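Local coordinates for protein queuine lyase ([Clostridium] spiroforme DSM 1552, PDB 6P78) that probably cleaves a C-N bond of queuine by radical chemistry, using a [4Fe-4S] cluster and S-adenosylmethionine, at residues A[45-50]-A[155-160]. Residues are numbered along the deposited sequence; the frame is centred on the assembly and turned at random.
Sequences CIWGKC and VLNKNI. With SF4 (iron/sulfur cluster), chain B; SAM (S-adenosylmethionine), chain D.
Leu-156 O meets CA of Cys-50 in a C-H...O contact (3.4 Å), placing the backbone of 155-160 beside the cysteine-rich loop of the radical SAM core. Asn-157 follows at the end of a helix with positive phi, a conformation asparagine tolerates well. Its backbone O accepts a bond from Trp-47 NE1 (2.8 Å), nearly in the indole plane, while its ND2 donates to Lys-49 O (2.9 Å), approaching from above that carbonyl's plane; a water links the same ND2 to Lys-49 NZ. The long, flexible chain of Lys-158 folds past Cys-50 SG, with CD 3.5 Å away, and brings a cationic NZ, salt-bridged to Glu-145, to SAM OXT (2.8 Å). Cys-50 SG binds iron FE3, Cys-45 SG iron FE1, and SAM chelates iron FE2 through N and OXT. Asn-159 CB lies over the six-membered ring of Trp-47, 3.6 Å from its centroid, a CH-pi contact; CG anti to the backbone N (chi1 -171°) brings ND2 over the same face, 3.3 Å from Trp-47 CZ3, the amide tilted 52° from the ring. Lys-49 CE covers the opposite face. The contact thus joins the cluster loop between strand 35-39 and helix 63-74 to the loop between helices 149-155 and 165-169.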
ATOM      1  N   CYS A  45       7.370  12.057  -1.565  1.00 26.46           N
ATOM      2  CA  CYS A  45       6.494  11.448  -2.567  1.00 26.27           C
ATOM      3  C   CYS A  45       6.436  12.315  -3.828  1.00 24.94           C
ATOM      4  O   CYS A  45       6.284  13.538  -3.747  1.00 28.01           O
ATOM      5  CB  CYS A  45       5.115  11.281  -1.952  1.00 23.67           C
ATOM      6  SG  CYS A  45       3.905  10.653  -3.112  1.00 24.69           S
ATOM      7  N   ILE A  46       6.603  11.688  -4.999  1.00 26.48           N
ATOM      8  CA  ILE A  46       6.747  12.496  -6.206  1.00 25.85           C
ATOM      9  C   ILE A  46       5.438  13.178  -6.545  1.00 27.25           C
ATOM     10  O   ILE A  46       5.424  14.202  -7.237  1.00 29.13           O
ATOM     11  CB  ILE A  46       7.259  11.652  -7.386  1.00 33.81           C
ATOM     12  CG1 ILE A  46       6.360  10.438  -7.610  1.00 47.24           C
ATOM     13  CG2 ILE A  46       8.723  11.278  -7.158  1.00 49.84           C
ATOM     14  CD1 ILE A  46       5.424  10.567  -8.789  1.00 54.74           C
ATOM     15  N   TRP A  47       4.319  12.630  -6.075  1.00 26.95           N
ATOM     16  CA  TRP A  47       3.028  13.304  -6.268  1.00 24.92           C
ATOM     17  C   TRP A  47       2.771  14.187  -5.048  1.00 24.64           C
ATOM     18  O   TRP A  47       2.807  15.416  -5.142  1.00 30.62           O
ATOM     19  CB  TRP A  47       1.926  12.274  -6.521  1.00 24.84           C
ATOM     20  CG  TRP A  47       0.548  12.870  -6.655  1.00 26.83           C
ATOM     21  CD1 TRP A  47      -0.546  12.603  -5.866  1.00 25.26           C
ATOM     22  CD2 TRP A  47       0.110  13.809  -7.640  1.00 24.85           C
ATOM     23  NE1 TRP A  47      -1.627  13.339  -6.292  1.00 22.94           N
ATOM     24  CE2 TRP A  47      -1.250  14.091  -7.377  1.00 22.77           C
ATOM     25  CE3 TRP A  47       0.736  14.448  -8.716  1.00 26.20           C
ATOM     26  CZ2 TRP A  47      -1.996  14.974  -8.160  1.00 25.89           C
ATOM     27  CZ3 TRP A  47      -0.005  15.333  -9.492  1.00 25.01           C
ATOM     28  CH2 TRP A  47      -1.359  15.593  -9.207  1.00 31.56           C
ATOM     29  N   GLY A  48       2.533  13.570  -3.896  1.00 25.94           N
ATOM     30  CA  GLY A  48       2.450  14.319  -2.655  1.00 29.35           C
ATOM     31  C   GLY A  48       1.247  15.224  -2.495  1.00 32.26           C
ATOM     32  O   GLY A  48       1.227  16.030  -1.570  1.00 33.40           O
ATOM     33  N   LYS A  49       0.224  15.115  -3.349  1.00 23.80           N
ATOM     34  CA  LYS A  49      -0.881  16.070  -3.321  1.00 26.28           C
ATOM     35  C   LYS A  49      -2.240  15.423  -3.064  1.00 26.97           C
ATOM     36  O   LYS A  49      -3.273  16.091  -3.197  1.00 26.59           O
ATOM     37  CB  LYS A  49      -0.888  16.876  -4.619  1.00 28.90           C
ATOM     38  CG  LYS A  49       0.352  17.749  -4.725  1.00 31.08           C
ATOM     39  CD  LYS A  49       0.241  18.724  -5.866  1.00 40.55           C
ATOM     40  CE  LYS A  49       0.431  18.020  -7.187  1.00 46.78           C
ATOM     41  NZ  LYS A  49       0.054  18.899  -8.337  1.00 52.72           N
ATOM     42  N   CYS A  50      -2.272  14.163  -2.660  1.00 26.18           N
ATOM     43  CA  CYS A  50      -3.545  13.519  -2.347  1.00 25.88           C
ATOM     44  C   CYS A  50      -4.204  14.248  -1.181  1.00 26.12           C
ATOM     45  O   CYS A  50      -3.550  14.596  -0.199  1.00 26.84           O
ATOM     46  CB  CYS A  50      -3.300  12.035  -2.032  1.00 24.57           C
ATOM     47  SG  CYS A  50      -2.596  11.111  -3.444  1.00 24.15           S
ATOM     48  N   VAL A 155     -11.889  14.442  -6.047  1.00 23.85           N
ATOM     49  CA  VAL A 155     -12.051  14.596  -4.606  1.00 24.39           C
ATOM     50  C   VAL A 155     -10.778  14.216  -3.860  1.00 25.62           C
ATOM     51  O   VAL A 155     -10.286  14.979  -3.030  1.00 27.50           O
ATOM     52  CB  VAL A 155     -13.246  13.772  -4.087  1.00 21.83           C
ATOM     53  CG1 VAL A 155     -13.446  14.022  -2.594  1.00 27.15           C
ATOM     54  CG2 VAL A 155     -14.530  14.105  -4.861  1.00 23.83           C
ATOM     55  N   LEU A 156     -10.240  13.032  -4.140  1.00 20.31           N
ATOM     56  CA  LEU A 156      -9.053  12.535  -3.445  1.00 22.48           C
ATOM     57  C   LEU A 156      -7.760  13.006  -4.091  1.00 24.38           C
ATOM     58  O   LEU A 156      -6.686  12.797  -3.510  1.00 23.77           O
ATOM     59  CB  LEU A 156      -9.066  11.003  -3.413  1.00 20.20           C
ATOM     60  CG  LEU A 156     -10.329  10.385  -2.785  1.00 24.49           C
ATOM     61  CD1 LEU A 156     -10.240   8.868  -2.779  1.00 22.95           C
ATOM     62  CD2 LEU A 156     -10.539  10.923  -1.373  1.00 23.88           C
ATOM     63  N   ASN A 157      -7.854  13.588  -5.288  1.00 20.55           N
ATOM     64  CA  ASN A 157      -6.740  14.178  -6.026  1.00 21.12           C
ATOM     65  C   ASN A 157      -5.584  13.195  -6.206  1.00 21.12           C
ATOM     66  O   ASN A 157      -4.415  13.537  -6.000  1.00 22.71           O
ATOM     67  CB  ASN A 157      -6.253  15.467  -5.362  1.00 25.63           C
ATOM     68  CG  ASN A 157      -5.414  16.318  -6.306  1.00 34.03           C
ATOM     69  OD1 ASN A 157      -5.708  16.414  -7.506  1.00 31.90           O
ATOM     70  ND2 ASN A 157      -4.352  16.923  -5.778  1.00 27.84           N
ATOM     71  N   LYS A 158      -5.907  11.981  -6.653  1.00 22.54           N
ATOM     72  CA  LYS A 158      -4.866  10.946  -6.789  1.00 20.63           C
ATOM     73  C   LYS A 158      -4.067  11.052  -8.082  1.00 17.73           C
ATOM     74  O   LYS A 158      -2.963  10.508  -8.156  1.00 19.86           O
ATOM     75  CB  LYS A 158      -5.482   9.547  -6.763  1.00 18.55           C
ATOM     76  CG  LYS A 158      -6.144   9.140  -5.470  1.00 22.84           C
ATOM     77  CD  LYS A 158      -5.155   8.872  -4.349  1.00 19.72           C
ATOM     78  CE  LYS A 158      -3.935   8.106  -4.755  1.00 22.43           C
ATOM     79  NZ  LYS A 158      -3.298   7.473  -3.535  1.00 22.56           N
ATOM     80  N   ASN A 159      -4.611  11.700  -9.115  1.00 19.97           N
ATOM     81  CA  ASN A 159      -4.005  11.716 -10.450  1.00 16.91           C
ATOM     82  C   ASN A 159      -3.694  10.292 -10.928  1.00 18.53           C
ATOM     83  O   ASN A 159      -2.569   9.955 -11.296  1.00 19.38           O
ATOM     84  CB  ASN A 159      -2.764  12.610 -10.478  1.00 19.85           C
ATOM     85  CG  ASN A 159      -2.217  12.835 -11.888  1.00 25.10           C
ATOM     86  OD1 ASN A 159      -2.898  12.580 -12.892  1.00 26.08           O
ATOM     87  ND2 ASN A 159      -0.973  13.299 -11.967  1.00 23.48           N
ATOM     88  N   ILE A 160      -4.741   9.462 -10.969  1.00 17.00           N
ATOM     89  CA  ILE A 160      -4.628   8.077 -11.420  1.00 17.28           C
ATOM     90  C   ILE A 160      -5.616   7.896 -12.557  1.00 21.81           C
ATOM     91  O   ILE A 160      -6.832   7.899 -12.329  1.00 20.73           O
ATOM     92  CB  ILE A 160      -4.907   7.082 -10.288  1.00 19.12           C
ATOM     93  CG1 ILE A 160      -3.803   7.139  -9.220  1.00 17.23           C
ATOM     94  CG2 ILE A 160      -5.048   5.636 -10.825  1.00 19.34           C
ATOM     95  CD1 ILE A 160      -4.184   6.339  -7.948  1.00 20.25           C
TER
HETATM   96 FE1  SF4 B 501       1.866  10.167  -1.927  1.00 20.15          FE
HETATM   97 FE2  SF4 B 501       0.414   7.844  -2.003  1.00 23.73          FE
HETATM   98 FE3  SF4 B 501      -0.781  10.219  -2.350  1.00 21.41          FE
HETATM   99 FE4  SF4 B 501       0.180   9.726   0.041  1.00 21.58          FE
HETATM  100  S1  SF4 B 501      -1.504   8.504  -0.967  1.00 20.82           S
HETATM  101  S2  SF4 B 501       0.460  11.703  -1.098  1.00 23.61           S
HETATM  102  S3  SF4 B 501       2.007   8.474  -0.392  1.00 24.28           S
HETATM  103  S4  SF4 B 501       0.695   9.312  -3.714  1.00 23.92           S
HETATM  104  N   SAM D 503       1.897   6.162  -2.906  1.00 31.06           N
HETATM  105  CA  SAM D 503       1.237   4.977  -3.426  1.00 29.12           C
HETATM  106  C   SAM D 503      -0.132   5.350  -3.979  1.00 26.07           C
HETATM  107  O   SAM D 503      -0.593   4.748  -4.951  1.00 25.21           O
HETATM  108  OXT SAM D 503      -0.779   6.289  -3.492  1.00 27.16           O
HETATM  109  CB  SAM D 503       1.142   3.917  -2.332  1.00 38.96           C
HETATM  110  CG  SAM D 503      -0.080   3.949  -1.410  1.00 52.96           C
HETATM  111  SD  SAM D 503       0.019   5.047   0.033  1.00 61.25           S
HETATM  112  CE  SAM D 503       1.772   4.912   0.489  1.00 53.93           C
HETATM  113  C5' SAM D 503      -0.751   4.116   1.402  1.00 50.84           C
HETATM  114  C4' SAM D 503      -2.274   3.852   1.444  1.00 37.62           C
HETATM  115  O4' SAM D 503      -2.800   4.066   2.749  1.00 36.24           O
HETATM  116  C3' SAM D 503      -3.146   4.714   0.535  1.00 31.12           C
HETATM  117  O3' SAM D 503      -3.189   4.220  -0.791  1.00 29.40           O
HETATM  118  C2' SAM D 503      -4.503   4.633   1.219  1.00 28.00           C
HETATM  119  O2' SAM D 503      -5.239   3.509   0.720  1.00 31.01           O
HETATM  120  C1' SAM D 503      -4.170   4.398   2.692  1.00 31.32           C
HETATM  121  N9  SAM D 503      -4.482   5.585   3.543  1.00 29.22           N
HETATM  122  C8  SAM D 503      -3.913   6.842   3.523  1.00 27.37           C
HETATM  123  N7  SAM D 503      -4.507   7.617   4.458  1.00 27.68           N
HETATM  124  C5  SAM D 503      -5.453   6.872   5.083  1.00 27.49           C
HETATM  125  C6  SAM D 503      -6.366   7.146   6.096  1.00 26.80           C
HETATM  126  N6  SAM D 503      -6.413   8.343   6.670  1.00 27.96           N
HETATM  127  N1  SAM D 503      -7.221   6.159   6.517  1.00 26.22           N
HETATM  128  C2  SAM D 503      -7.204   4.914   5.930  1.00 22.14           C
HETATM  129  N3  SAM D 503      -6.312   4.637   4.935  1.00 29.05           N
HETATM  130  C4  SAM D 503      -5.439   5.600   4.518  1.00 26.89           C
HETATM  131  O   HOH W   1      -2.987  19.008  -7.691  1.00 48.17           O